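Local coordinates for protein yncA (Salmonella typhimurium, PDB 3DR6) that is a putative GNAT-family acetyltransferase that probably transfers an acetyl group from acetyl-coenzyme A to an acceptor substrate, at residues Ala9-Cys14 / Ala44-Arg49; Leu137-Thr142 / Met161-Asp166; Gly67-Gly72 / Ser105-Glu110. One frame throughout, in Å; residues are numbered along the deposited sequence.

Contact 1: Ala9-Cys14 / Ala44-Arg49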
ATOM      1  N   ALA C   9      -8.548 -21.366 -10.702  1.00 20.85           N
ATOM      2  CA  ALA C   9      -9.985 -21.153 -10.574  1.00 21.62           C
ATOM      3  C   ALA C   9     -10.631 -20.913 -11.941  1.00 22.39           C
ATOM      4  O   ALA C   9      -9.950 -20.472 -12.897  1.00 21.22           O
ATOM      5  CB  ALA C   9     -10.274 -19.978  -9.614  1.00 20.93           C
ATOM      6  N   ASP C  10     -11.924 -21.253 -12.023  1.00 23.30           N
ATOM      7  CA  ASP C  10     -12.806 -20.969 -13.168  1.00 25.06           C
ATOM      8  C   ASP C  10     -13.864 -19.971 -12.741  1.00 25.24           C
ATOM      9  O   ASP C  10     -14.086 -19.771 -11.536  1.00 24.75           O
ATOM     10  CB  ASP C  10     -13.603 -22.220 -13.585  1.00 25.76           C
ATOM     11  CG  ASP C  10     -12.741 -23.373 -13.983  1.00 29.29           C
ATOM     12  OD1 ASP C  10     -11.528 -23.168 -14.260  1.00 34.31           O
ATOM     13  OD2 ASP C  10     -13.290 -24.498 -14.040  1.00 31.87           O
ATOM     14  N   LYS C  11     -14.568 -19.397 -13.723  1.00 25.39           N
ATOM     15  CA  LYS C  11     -15.794 -18.632 -13.455  1.00 26.11           C
ATOM     16  C   LYS C  11     -16.763 -19.373 -12.531  1.00 25.69           C
ATOM     17  O   LYS C  11     -17.402 -18.754 -11.673  1.00 25.96           O
ATOM     18  CB  LYS C  11     -16.527 -18.299 -14.754  1.00 26.47           C
ATOM     19  CG  LYS C  11     -16.049 -17.054 -15.482  1.00 29.67           C
ATOM     20  CD  LYS C  11     -16.992 -16.753 -16.654  1.00 33.70           C
ATOM     21  CE  LYS C  11     -18.392 -16.365 -16.142  1.00 36.51           C
ATOM     22  NZ  LYS C  11     -19.484 -16.560 -17.144  1.00 38.73           N
ATOM     23  N   ALA C  12     -16.872 -20.692 -12.698  1.00 24.67           N
ATOM     24  CA  ALA C  12     -17.804 -21.499 -11.899  1.00 24.04           C
ATOM     25  C   ALA C  12     -17.440 -21.611 -10.405  1.00 23.46           C
ATOM     26  O   ALA C  12     -18.275 -22.022  -9.590  1.00 23.14           O
ATOM     27  CB  ALA C  12     -17.977 -22.885 -12.516  1.00 24.02           C
ATOM     28  N   ASP C  13     -16.207 -21.238 -10.059  1.00 22.91           N
ATOM     29  CA  ASP C  13     -15.711 -21.260  -8.669  1.00 22.19           C
ATOM     30  C   ASP C  13     -16.008 -19.984  -7.894  1.00 22.47           C
ATOM     31  O   ASP C  13     -15.749 -19.916  -6.680  1.00 21.10           O
ATOM     32  CB  ASP C  13     -14.194 -21.459  -8.650  1.00 22.39           C
ATOM     33  CG  ASP C  13     -13.773 -22.780  -9.230  1.00 21.80           C
ATOM     34  OD1 ASP C  13     -14.465 -23.784  -8.958  1.00 18.32           O
ATOM     35  OD2 ASP C  13     -12.759 -22.810  -9.967  1.00 22.09           O
ATOM     36  N   CYS C  14     -16.540 -18.986  -8.593  1.00 22.71           N
ATOM     37  CA  CYS C  14     -16.695 -17.653  -8.014  1.00 22.85           C
ATOM     38  C   CYS C  14     -17.773 -17.565  -6.932  1.00 22.49           C
ATOM     39  O   CYS C  14     -17.640 -16.755  -6.014  1.00 22.70           O
ATOM     40  CB  CYS C  14     -16.849 -16.574  -9.099  1.00 23.35           C
ATOM     41  SG  CYS C  14     -15.302 -16.223  -9.971  1.00 25.13           S
ATOM     42  N   ALA C  44     -16.296 -10.172 -11.391  1.00 27.88           N
ATOM     43  CA  ALA C  44     -15.641  -8.948 -11.853  1.00 27.58           C
ATOM     44  C   ALA C  44     -14.176  -8.933 -11.412  1.00 27.13           C
ATOM     45  O   ALA C  44     -13.281  -8.743 -12.234  1.00 26.73           O
ATOM     46  CB  ALA C  44     -16.381  -7.707 -11.333  1.00 27.29           C
ATOM     47  N   TRP C  45     -13.956  -9.161 -10.118  1.00 26.69           N
ATOM     48  CA  TRP C  45     -12.613  -9.256  -9.539  1.00 26.27           C
ATOM     49  C   TRP C  45     -11.763 -10.334 -10.208  1.00 26.16           C
ATOM     50  O   TRP C  45     -10.586 -10.101 -10.505  1.00 25.96           O
ATOM     51  CB  TRP C  45     -12.711  -9.505  -8.025  1.00 25.71           C
ATOM     52  CG  TRP C  45     -11.415  -9.911  -7.337  1.00 26.24           C
ATOM     53  CD1 TRP C  45     -10.442  -9.077  -6.859  1.00 26.64           C
ATOM     54  CD2 TRP C  45     -10.984 -11.247  -7.032  1.00 25.74           C
ATOM     55  NE1 TRP C  45      -9.428  -9.810  -6.285  1.00 26.54           N
ATOM     56  CE2 TRP C  45      -9.734 -11.142  -6.370  1.00 26.05           C
ATOM     57  CE3 TRP C  45     -11.530 -12.523  -7.251  1.00 25.67           C
ATOM     58  CZ2 TRP C  45      -9.010 -12.269  -5.932  1.00 24.46           C
ATOM     59  CZ3 TRP C  45     -10.808 -13.652  -6.807  1.00 25.52           C
ATOM     60  CH2 TRP C  45      -9.563 -13.507  -6.155  1.00 25.58           C
ATOM     61  N   TYR C  46     -12.364 -11.502 -10.436  1.00 26.33           N
ATOM     62  CA  TYR C  46     -11.705 -12.627 -11.096  1.00 26.86           C
ATOM     63  C   TYR C  46     -11.252 -12.256 -12.512  1.00 27.35           C
ATOM     64  O   TYR C  46     -10.103 -12.506 -12.889  1.00 26.88           O
ATOM     65  CB  TYR C  46     -12.630 -13.855 -11.130  1.00 27.08           C
ATOM     66  CG  TYR C  46     -12.158 -14.959 -12.051  1.00 27.64           C
ATOM     67  CD1 TYR C  46     -11.219 -15.908 -11.624  1.00 27.24           C
ATOM     68  CD2 TYR C  46     -12.648 -15.054 -13.355  1.00 27.03           C
ATOM     69  CE1 TYR C  46     -10.784 -16.911 -12.474  1.00 26.78           C
ATOM     70  CE2 TYR C  46     -12.218 -16.048 -14.208  1.00 26.73           C
ATOM     71  CZ  TYR C  46     -11.285 -16.968 -13.768  1.00 27.31           C
ATOM     72  OH  TYR C  46     -10.876 -17.958 -14.629  1.00 27.99           O
ATOM     73  N   GLU C  47     -12.161 -11.658 -13.285  1.00 27.76           N
ATOM     74  CA  GLU C  47     -11.847 -11.226 -14.650  1.00 28.60           C
ATOM     75  C   GLU C  47     -10.721 -10.198 -14.685  1.00 28.21           C
ATOM     76  O   GLU C  47      -9.798 -10.303 -15.490  1.00 28.43           O
ATOM     77  CB  GLU C  47     -13.100 -10.699 -15.359  1.00 28.62           C
ATOM     78  CG  GLU C  47     -14.163 -11.784 -15.633  1.00 31.73           C
ATOM     79  CD  GLU C  47     -13.700 -12.859 -16.626  1.00 35.35           C
ATOM     80  OE1 GLU C  47     -12.820 -12.564 -17.472  1.00 37.63           O
ATOM     81  OE2 GLU C  47     -14.235 -13.995 -16.569  1.00 36.99           O
ATOM     82  N   ALA C  48     -10.797  -9.209 -13.805  1.00 28.57           N
ATOM     83  CA  ALA C  48      -9.735  -8.230 -13.685  1.00 28.29           C
ATOM     84  C   ALA C  48      -8.375  -8.899 -13.447  1.00 28.28           C
ATOM     85  O   ALA C  48      -7.380  -8.517 -14.080  1.00 28.15           O
ATOM     86  CB  ALA C  48     -10.060  -7.223 -12.601  1.00 28.56           C
ATOM     87  N   ARG C  49      -8.324  -9.905 -12.563  1.00 28.27           N
ATOM     88  CA  ARG C  49      -7.069 -10.641 -12.320  1.00 28.39           C
ATOM     89  C   ARG C  49      -6.588 -11.342 -13.578  1.00 28.56           C
ATOM     90  O   ARG C  49      -5.401 -11.265 -13.919  1.00 28.23           O
ATOM     91  CB  ARG C  49      -7.197 -11.646 -11.165  1.00 28.26           C
ATOM     92  CG  ARG C  49      -7.225 -11.010  -9.808  1.00 29.18           C
ATOM     93  CD  ARG C  49      -5.875 -10.401  -9.448  1.00 30.10           C
ATOM     94  NE  ARG C  49      -5.969  -9.339  -8.457  1.00 31.12           N
ATOM     95  CZ  ARG C  49      -5.947  -9.548  -7.142  1.00 32.25           C
ATOM     96  NH1 ARG C  49      -5.865 -10.778  -6.671  1.00 33.15           N
ATOM     97  NH2 ARG C  49      -6.036  -8.533  -6.290  1.00 31.71           N
TER
HETATM   98  O   HOH W   1      -7.951 -18.968 -13.985  1.00 32.76           O
HETATM   99  O   HOH W   2     -13.373 -19.510 -16.321  1.00 52.75           O
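Y46, on helix 39-52, presses its ring against the turn that carries the chain from strand 5-8 into helix 14-27, and A9, K11 and C14 receive it. Its CG stands anti to the backbone N (chi1 167°), and the ring beyond it lies against the turn. The carbonyl oxygen of A9 lies at the ring edge, 3.2 Å from Y46 OH, and A9 CB comes to 4.2 Å from CE1 of the same ring, while the carbonyl oxygen of D10 lies over one face. Nearer the helix, C14 SG is 3.8 Å from Y46 CB and meets the ring obliquely, 36° off its normal, in a sulfur-aromatic contact. K11 crosses Y46 at about a right angle, with K11 CG 4.2 Å from Y46 CE2. The same K11 CG lies 3.7 Å from E47 OE2, yet the ammonium does not follow: K11 NZ stays 5.9 Å from E47 OE2. Within the turn, D10 N donates to D13 OD2 at 2.7 Å, and R7 forms a salt bridge with that same oxygen. One water donates to A9 O and also reaches Y46 OH; a second accepts from K11 N and bonds weakly to the phenol oxygen. Turn and helix are thus joined by apolar and sulfur-aromatic contact beside the ring and by one water bridge and a weaker second one at its hydroxyl, with any K11-E47 attraction acting only at longer range.

Contact 2: Leu137-Thr142 / Met161-Asp166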
ATOM      1  N   LEU C 137       8.052 -20.697   4.983  1.00 16.05           N
ATOM      2  CA  LEU C 137       8.224 -20.550   3.542  1.00 16.71           C
ATOM      3  C   LEU C 137       9.303 -19.523   3.187  1.00 17.25           C
ATOM      4  O   LEU C 137       9.450 -19.123   2.010  1.00 17.57           O
ATOM      5  CB  LEU C 137       6.887 -20.189   2.874  1.00 17.26           C
ATOM      6  CG  LEU C 137       5.894 -21.310   2.530  1.00 18.77           C
ATOM      7  CD1 LEU C 137       4.477 -20.755   2.344  1.00 20.86           C
ATOM      8  CD2 LEU C 137       6.327 -22.092   1.290  1.00 21.69           C
ATOM      9  N   GLY C 138      10.058 -19.092   4.190  1.00 15.83           N
ATOM     10  CA  GLY C 138      11.207 -18.255   3.926  1.00 15.94           C
ATOM     11  C   GLY C 138      10.914 -16.769   3.998  1.00 15.96           C
ATOM     12  O   GLY C 138      11.818 -15.961   3.749  1.00 15.96           O
ATOM     13  N   PHE C 139       9.676 -16.411   4.369  1.00 15.78           N
ATOM     14  CA  PHE C 139       9.319 -14.987   4.573  1.00 16.45           C
ATOM     15  C   PHE C 139      10.030 -14.434   5.808  1.00 17.25           C
ATOM     16  O   PHE C 139      10.258 -15.169   6.785  1.00 16.74           O
ATOM     17  CB  PHE C 139       7.797 -14.812   4.751  1.00 15.92           C
ATOM     18  CG  PHE C 139       7.011 -14.896   3.471  1.00 16.97           C
ATOM     19  CD1 PHE C 139       6.743 -16.155   2.871  1.00 17.73           C
ATOM     20  CD2 PHE C 139       6.476 -13.738   2.879  1.00 17.14           C
ATOM     21  CE1 PHE C 139       6.001 -16.221   1.664  1.00 17.05           C
ATOM     22  CE2 PHE C 139       5.735 -13.810   1.688  1.00 15.96           C
ATOM     23  CZ  PHE C 139       5.494 -15.039   1.086  1.00 16.00           C
ATOM     24  N   THR C 140      10.339 -13.135   5.781  1.00 17.80           N
ATOM     25  CA  THR C 140      10.844 -12.464   6.976  1.00 19.08           C
ATOM     26  C   THR C 140       9.990 -11.221   7.305  1.00 18.09           C
ATOM     27  O   THR C 140       9.393 -10.584   6.401  1.00 17.71           O
ATOM     28  CB  THR C 140      12.316 -12.056   6.806  1.00 20.25           C
ATOM     29  OG1 THR C 140      12.438 -11.241   5.642  1.00 24.67           O
ATOM     30  CG2 THR C 140      13.210 -13.278   6.626  1.00 22.72           C
ATOM     31  N   VAL C 141       9.933 -10.887   8.591  1.00 17.29           N
ATOM     32  CA  VAL C 141       9.190  -9.707   9.057  1.00 16.46           C
ATOM     33  C   VAL C 141       9.972  -8.452   8.706  1.00 16.36           C
ATOM     34  O   VAL C 141      11.134  -8.309   9.080  1.00 16.46           O
ATOM     35  CB  VAL C 141       8.930  -9.721  10.597  1.00 17.09           C
ATOM     36  CG1 VAL C 141       8.204  -8.450  11.011  1.00 18.04           C
ATOM     37  CG2 VAL C 141       8.103 -10.933  10.991  1.00 17.29           C
ATOM     38  N   THR C 142       9.341  -7.580   7.928  1.00 15.22           N
ATOM     39  CA  THR C 142       9.968  -6.314   7.534  1.00 15.16           C
ATOM     40  C   THR C 142       9.164  -5.072   7.914  1.00 15.29           C
ATOM     41  O   THR C 142       9.623  -3.952   7.662  1.00 14.05           O
ATOM     42  CB  THR C 142      10.310  -6.267   6.042  1.00 15.10           C
ATOM     43  OG1 THR C 142       9.136  -6.543   5.268  1.00 16.27           O
ATOM     44  CG2 THR C 142      11.462  -7.266   5.689  1.00 15.75           C
HETATM   45  N   MSE C 161       5.320  -9.158   6.084  1.00 14.83           N
HETATM   46  CA  MSE C 161       6.429 -10.084   5.823  1.00 15.53           C
HETATM   47  C   MSE C 161       6.696 -10.170   4.329  1.00 15.67           C
HETATM   48  O   MSE C 161       5.812  -9.895   3.501  1.00 16.64           O
HETATM   49  CB  MSE C 161       6.147 -11.455   6.408  1.00 15.25           C
HETATM   50  CG  MSE C 161       5.841 -11.403   7.898  1.00 16.85           C
HETATM   51 SE   MSE C 161       5.512 -13.200   8.656  0.70 14.34          SE
HETATM   52  CE  MSE C 161       7.317 -13.875   8.598  1.00 17.12           C
ATOM     53  N   GLN C 162       7.923 -10.497   3.970  1.00 15.32           N
ATOM     54  CA  GLN C 162       8.227 -10.557   2.551  1.00 14.75           C
ATOM     55  C   GLN C 162       9.181 -11.689   2.187  1.00 14.65           C
ATOM     56  O   GLN C 162       9.921 -12.169   3.019  1.00 13.86           O
ATOM     57  CB  GLN C 162       8.774  -9.233   2.038  1.00 15.00           C
ATOM     58  CG  GLN C 162      10.177  -8.855   2.568  1.00 14.52           C
ATOM     59  CD  GLN C 162      10.590  -7.472   2.088  1.00 16.49           C
ATOM     60  OE1 GLN C 162      10.137  -6.439   2.644  1.00 16.47           O
ATOM     61  NE2 GLN C 162      11.437  -7.434   1.055  1.00 17.71           N
ATOM     62  N   LEU C 163       9.129 -12.076   0.920  1.00 14.32           N
ATOM     63  CA  LEU C 163       9.986 -13.121   0.368  1.00 15.41           C
ATOM     64  C   LEU C 163      10.513 -12.628  -0.960  1.00 14.71           C
ATOM     65  O   LEU C 163       9.728 -12.325  -1.875  1.00 14.89           O
ATOM     66  CB  LEU C 163       9.204 -14.435   0.161  1.00 15.57           C
ATOM     67  CG  LEU C 163       9.936 -15.554  -0.607  1.00 14.55           C
ATOM     68  CD1 LEU C 163      11.142 -16.075   0.222  1.00 15.85           C
ATOM     69  CD2 LEU C 163       8.965 -16.690  -0.904  1.00 16.83           C
ATOM     70  N   GLN C 164      11.830 -12.530  -1.069  1.00 14.37           N
ATOM     71  CA  GLN C 164      12.457 -12.184  -2.357  1.00 14.24           C
ATOM     72  C   GLN C 164      12.503 -13.446  -3.209  1.00 14.65           C
ATOM     73  O   GLN C 164      12.920 -14.515  -2.751  1.00 14.12           O
ATOM     74  CB  GLN C 164      13.856 -11.585  -2.137  1.00 14.01           C
ATOM     75  CG  GLN C 164      14.402 -10.938  -3.394  1.00 15.64           C
ATOM     76  CD  GLN C 164      15.685 -10.167  -3.173  1.00 16.43           C
ATOM     77  OE1 GLN C 164      15.741  -9.273  -2.319  1.00 17.34           O
ATOM     78  NE2 GLN C 164      16.711 -10.480  -3.960  1.00 17.53           N
ATOM     79  N   LEU C 165      12.054 -13.318  -4.456  1.00 15.23           N
ATOM     80  CA  LEU C 165      11.816 -14.469  -5.331  1.00 14.75           C
ATOM     81  C   LEU C 165      12.977 -14.842  -6.279  1.00 14.28           C
ATOM     82  O   LEU C 165      12.989 -15.932  -6.851  1.00 13.57           O
ATOM     83  CB  LEU C 165      10.518 -14.229  -6.123  1.00 14.94           C
ATOM     84  CG  LEU C 165       9.267 -14.040  -5.241  1.00 16.69           C
ATOM     85  CD1 LEU C 165       8.004 -13.775  -6.079  1.00 17.11           C
ATOM     86  CD2 LEU C 165       9.065 -15.279  -4.353  1.00 18.41           C
ATOM     87  N   ASP C 166      13.956 -13.942  -6.419  1.00 14.47           N
ATOM     88  CA  ASP C 166      15.117 -14.177  -7.295  1.00 15.26           C
ATOM     89  C   ASP C 166      16.207 -13.186  -6.923  1.00 15.64           C
ATOM     90  O   ASP C 166      15.941 -12.204  -6.232  1.00 15.51           O
ATOM     91  CB  ASP C 166      14.721 -13.968  -8.764  1.00 14.61           C
ATOM     92  CG  ASP C 166      14.393 -12.494  -9.074  1.00 13.09           C
ATOM     93  OD1 ASP C 166      15.330 -11.724  -9.390  1.00 13.83           O
ATOM     94  OD2 ASP C 166      13.196 -12.114  -9.035  1.00 13.83           O
TER
HETATM   95  O   HOH W   3      13.001 -13.503   3.622  1.00 19.74           O
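The hairpin formed by strands 140-151 and 154-164 begins and ends here, where T140 and Q162 make an antiparallel hydrogen-bonded pair. T140 N donates to Q162 O at 3.0 Å, and Q162 N returns a bond to T140 O at 2.8 Å. V141 and selenomethionine M161 follow as the non-hydrogen-bonded pair, V141 CG2 lying 3.9 Å from M161 CG. Just before the strand, F139 takes L163 CB over the centre of its ring, 3.7 Å from the centroid and only 4° off the normal, a CH-pi contact; M161 CE meets F139 CB at 4.0 Å. On the side of the sheet that carries T140 and Q162, the glutamine extends beyond CG to T142, whose OG1 donates to Q162 OE1 at 2.8 Å. The other end of that amide, NE2, bonds to P146 O of the second subunit, so both ends of the group are held. G138, the C-prime residue of a Schellman motif, ends the preceding helix, and its carbonyl oxygen accepts from a water that also bonds T140 OG1. Strand 154-164, inserted between 118-124 and 140-151, gives the 5-7-6 strand order of the C-terminal half of the GNAT fold.

Contact 3: Gly67-Gly72 / Ser105-Glu110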
ATOM      1  N   GLY C  67     -10.701 -23.540  -0.217  1.00 15.03           N
ATOM      2  CA  GLY C  67      -9.871 -22.350  -0.039  1.00 14.91           C
ATOM      3  C   GLY C  67      -9.536 -21.721  -1.372  1.00 15.29           C
ATOM      4  O   GLY C  67      -9.730 -22.329  -2.425  1.00 15.10           O
ATOM      5  N   TYR C  68      -9.022 -20.497  -1.333  1.00 15.66           N
ATOM      6  CA  TYR C  68      -8.551 -19.869  -2.547  1.00 16.64           C
ATOM      7  C   TYR C  68      -7.391 -18.918  -2.258  1.00 16.48           C
ATOM      8  O   TYR C  68      -7.175 -18.494  -1.103  1.00 16.55           O
ATOM      9  CB  TYR C  68      -9.693 -19.155  -3.295  1.00 17.44           C
ATOM     10  CG  TYR C  68     -10.086 -17.777  -2.772  1.00 18.52           C
ATOM     11  CD1 TYR C  68     -11.048 -17.635  -1.760  1.00 18.40           C
ATOM     12  CD2 TYR C  68      -9.521 -16.614  -3.314  1.00 20.68           C
ATOM     13  CE1 TYR C  68     -11.422 -16.387  -1.297  1.00 20.33           C
ATOM     14  CE2 TYR C  68      -9.892 -15.349  -2.849  1.00 20.84           C
ATOM     15  CZ  TYR C  68     -10.838 -15.245  -1.845  1.00 20.90           C
ATOM     16  OH  TYR C  68     -11.215 -13.993  -1.390  1.00 23.69           O
ATOM     17  N   ALA C  69      -6.645 -18.602  -3.312  1.00 17.06           N
ATOM     18  CA  ALA C  69      -5.469 -17.731  -3.191  1.00 16.58           C
ATOM     19  C   ALA C  69      -5.299 -16.910  -4.463  1.00 16.90           C
ATOM     20  O   ALA C  69      -5.623 -17.365  -5.572  1.00 17.21           O
ATOM     21  CB  ALA C  69      -4.220 -18.551  -2.915  1.00 16.62           C
ATOM     22  N   SER C  70      -4.800 -15.694  -4.294  1.00 16.02           N
ATOM     23  CA  SER C  70      -4.479 -14.838  -5.443  1.00 16.27           C
ATOM     24  C   SER C  70      -3.388 -13.862  -5.019  1.00 15.88           C
ATOM     25  O   SER C  70      -3.031 -13.807  -3.838  1.00 15.98           O
ATOM     26  CB  SER C  70      -5.731 -14.066  -5.902  1.00 16.56           C
ATOM     27  OG  SER C  70      -5.502 -13.443  -7.164  1.00 18.08           O
ATOM     28  N   PHE C  71      -2.846 -13.117  -5.976  1.00 16.03           N
ATOM     29  CA  PHE C  71      -2.093 -11.920  -5.618  1.00 16.00           C
ATOM     30  C   PHE C  71      -2.459 -10.780  -6.538  1.00 16.73           C
ATOM     31  O   PHE C  71      -2.966 -10.994  -7.673  1.00 15.67           O
ATOM     32  CB  PHE C  71      -0.573 -12.171  -5.556  1.00 15.41           C
ATOM     33  CG  PHE C  71       0.062 -12.580  -6.866  1.00 16.26           C
ATOM     34  CD1 PHE C  71       0.193 -11.658  -7.913  1.00 16.05           C
ATOM     35  CD2 PHE C  71       0.580 -13.875  -7.024  1.00 15.78           C
ATOM     36  CE1 PHE C  71       0.814 -12.022  -9.127  1.00 14.92           C
ATOM     37  CE2 PHE C  71       1.213 -14.257  -8.239  1.00 15.54           C
ATOM     38  CZ  PHE C  71       1.320 -13.322  -9.290  1.00 16.00           C
ATOM     39  N   GLY C  72      -2.209  -9.578  -6.038  1.00 16.76           N
ATOM     40  CA  GLY C  72      -2.324  -8.363  -6.829  1.00 18.47           C
ATOM     41  C   GLY C  72      -1.162  -7.433  -6.579  1.00 18.46           C
ATOM     42  O   GLY C  72      -0.278  -7.720  -5.767  1.00 17.95           O
ATOM     43  N   SER C 105       2.340 -21.793  -1.256  0.50 17.73           N
ATOM     44  CA  SER C 105       3.489 -22.360  -1.976  0.50 17.79           C
ATOM     45  C   SER C 105       3.247 -22.326  -3.485  0.50 18.52           C
ATOM     46  O   SER C 105       4.082 -21.840  -4.248  0.50 18.09           O
ATOM     47  CB  SER C 105       3.797 -23.788  -1.506  0.50 18.19           C
ATOM     48  OG  SER C 105       5.055 -24.222  -1.995  0.50 15.44           O
ATOM     49  N   ARG C 106       2.080 -22.808  -3.906  1.00 18.85           N
ATOM     50  CA  ARG C 106       1.705 -22.782  -5.324  1.00 19.40           C
ATOM     51  C   ARG C 106       1.680 -21.337  -5.873  1.00 19.06           C
ATOM     52  O   ARG C 106       2.195 -21.065  -6.976  1.00 18.51           O
ATOM     53  CB  ARG C 106       0.367 -23.476  -5.545  1.00 19.81           C
ATOM     54  CG  ARG C 106      -0.168 -23.399  -6.988  1.00 23.53           C
ATOM     55  CD  ARG C 106       0.763 -24.064  -8.033  1.00 26.99           C
ATOM     56  NE  ARG C 106       0.293 -23.778  -9.393  1.00 29.33           N
ATOM     57  CZ  ARG C 106      -0.705 -24.429 -10.005  1.00 30.68           C
ATOM     58  NH1 ARG C 106      -1.354 -25.426  -9.400  1.00 30.31           N
ATOM     59  NH2 ARG C 106      -1.063 -24.084 -11.234  1.00 31.03           N
ATOM     60  N   LEU C 107       1.120 -20.417  -5.084  1.00 18.49           N
ATOM     61  CA  LEU C 107       1.059 -18.994  -5.445  1.00 18.40           C
ATOM     62  C   LEU C 107       2.441 -18.401  -5.750  1.00 18.11           C
ATOM     63  O   LEU C 107       2.624 -17.673  -6.731  1.00 17.75           O
ATOM     64  CB  LEU C 107       0.390 -18.200  -4.315  1.00 18.44           C
ATOM     65  CG  LEU C 107      -0.219 -16.866  -4.703  1.00 20.44           C
ATOM     66  CD1 LEU C 107      -1.392 -17.077  -5.716  1.00 20.06           C
ATOM     67  CD2 LEU C 107      -0.654 -16.107  -3.443  1.00 18.31           C
ATOM     68  N   ILE C 108       3.405 -18.743  -4.908  1.00 18.47           N
ATOM     69  CA  ILE C 108       4.786 -18.270  -5.051  1.00 18.89           C
ATOM     70  C   ILE C 108       5.375 -18.697  -6.400  1.00 18.33           C
ATOM     71  O   ILE C 108       6.055 -17.920  -7.055  1.00 16.86           O
ATOM     72  CB  ILE C 108       5.667 -18.791  -3.899  1.00 18.70           C
ATOM     73  CG1 ILE C 108       5.333 -18.062  -2.599  1.00 20.06           C
ATOM     74  CG2 ILE C 108       7.158 -18.648  -4.223  1.00 20.14           C
ATOM     75  CD1 ILE C 108       5.733 -18.834  -1.328  1.00 21.67           C
ATOM     76  N   ASP C 109       5.084 -19.932  -6.802  1.00 18.66           N
ATOM     77  CA  ASP C 109       5.508 -20.465  -8.085  1.00 19.61           C
ATOM     78  C   ASP C 109       4.937 -19.634  -9.218  1.00 19.23           C
ATOM     79  O   ASP C 109       5.648 -19.317 -10.172  1.00 18.97           O
ATOM     80  CB  ASP C 109       5.005 -21.900  -8.249  1.00 20.55           C
ATOM     81  CG  ASP C 109       5.702 -22.878  -7.331  1.00 23.84           C
ATOM     82  OD1 ASP C 109       6.827 -22.598  -6.884  1.00 27.32           O
ATOM     83  OD2 ASP C 109       5.105 -23.947  -7.068  1.00 29.70           O
ATOM     84  N   GLU C 110       3.654 -19.281  -9.098  1.00 17.55           N
ATOM     85  CA  GLU C 110       2.971 -18.474 -10.109  1.00 17.11           C
ATOM     86  C   GLU C 110       3.568 -17.083 -10.153  1.00 15.92           C
ATOM     87  O   GLU C 110       3.741 -16.532 -11.227  1.00 15.85           O
ATOM     88  CB  GLU C 110       1.453 -18.420  -9.884  1.00 17.26           C
ATOM     89  CG  GLU C 110       0.727 -19.776 -10.026  1.00 19.20           C
ATOM     90  CD  GLU C 110       0.957 -20.476 -11.363  1.00 21.51           C
ATOM     91  OE1 GLU C 110       1.120 -19.787 -12.406  1.00 21.51           O
ATOM     92  OE2 GLU C 110       0.976 -21.728 -11.365  1.00 23.13           O
TER
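Strand 67-72 and helix 105-110 run in roughly the same direction, their axes 31° apart and 8.7 Å from each other at the closest approach. This is helix-on-sheet packing at the heart of the GNAT fold, where helix 99-113 lies against the central strands; in this family the start of that helix, with the loop before it, typically holds the pyrophosphate of acetyl-coenzyme A. L107 does most of the touching. Its CG is anti to the backbone N (chi1 -158°), and the two methyls beyond it spread over the strand backbone: L107 CD2 lies 3.3 Å from S70 O, and L107 CD1 lies 3.8 Å from S70 CA. A69 CB, from the residue before, is 4.2 Å from L107 CD1. F71 crosses L107 obliquely and offers the edge of its ring, F71 CD2 sitting 3.9 Å from L107 CG. Farther along the same edge, F71 CE2 comes to 4.1 Å from E110 C, so the ring borders the helix backbone too. The CB of S70 is directed away from the helix, and its OG hydrogen-bonds to R49 NH1 and P55 O. One turn apart on the helix, R106 binds E110 through two nitrogens, both to OE2, which also pairs with R113: R106 NE meets the anti lone pair of E110 OE2 at 2.9 Å, and R106 NH2 reaches that same OE2, from above the carboxylate plane, at 3.1 Å.

In the fold
Read from the N terminus, the three contacts close in series, none nested in or crossing another. Contact 1 closes first, folding helix 39-52 back on the turn after strand 5-8, with helix 14-27 in the intervening chain. Contact 3 then returns helix 99-113 to strand 64-73 after a span that includes strand 83-90. Contact 2 comes last, closing the C-terminal hairpin. Contacts 1 and 2 lie on opposite sides of the chain's centre, about 27 Å apart between centres, and contact 3 touches both: R49 and W45 of contact 1 reach S70, while I108 meets F139, L163 and L165 of contact 2. Contacts 2 and 3 also share the sheet.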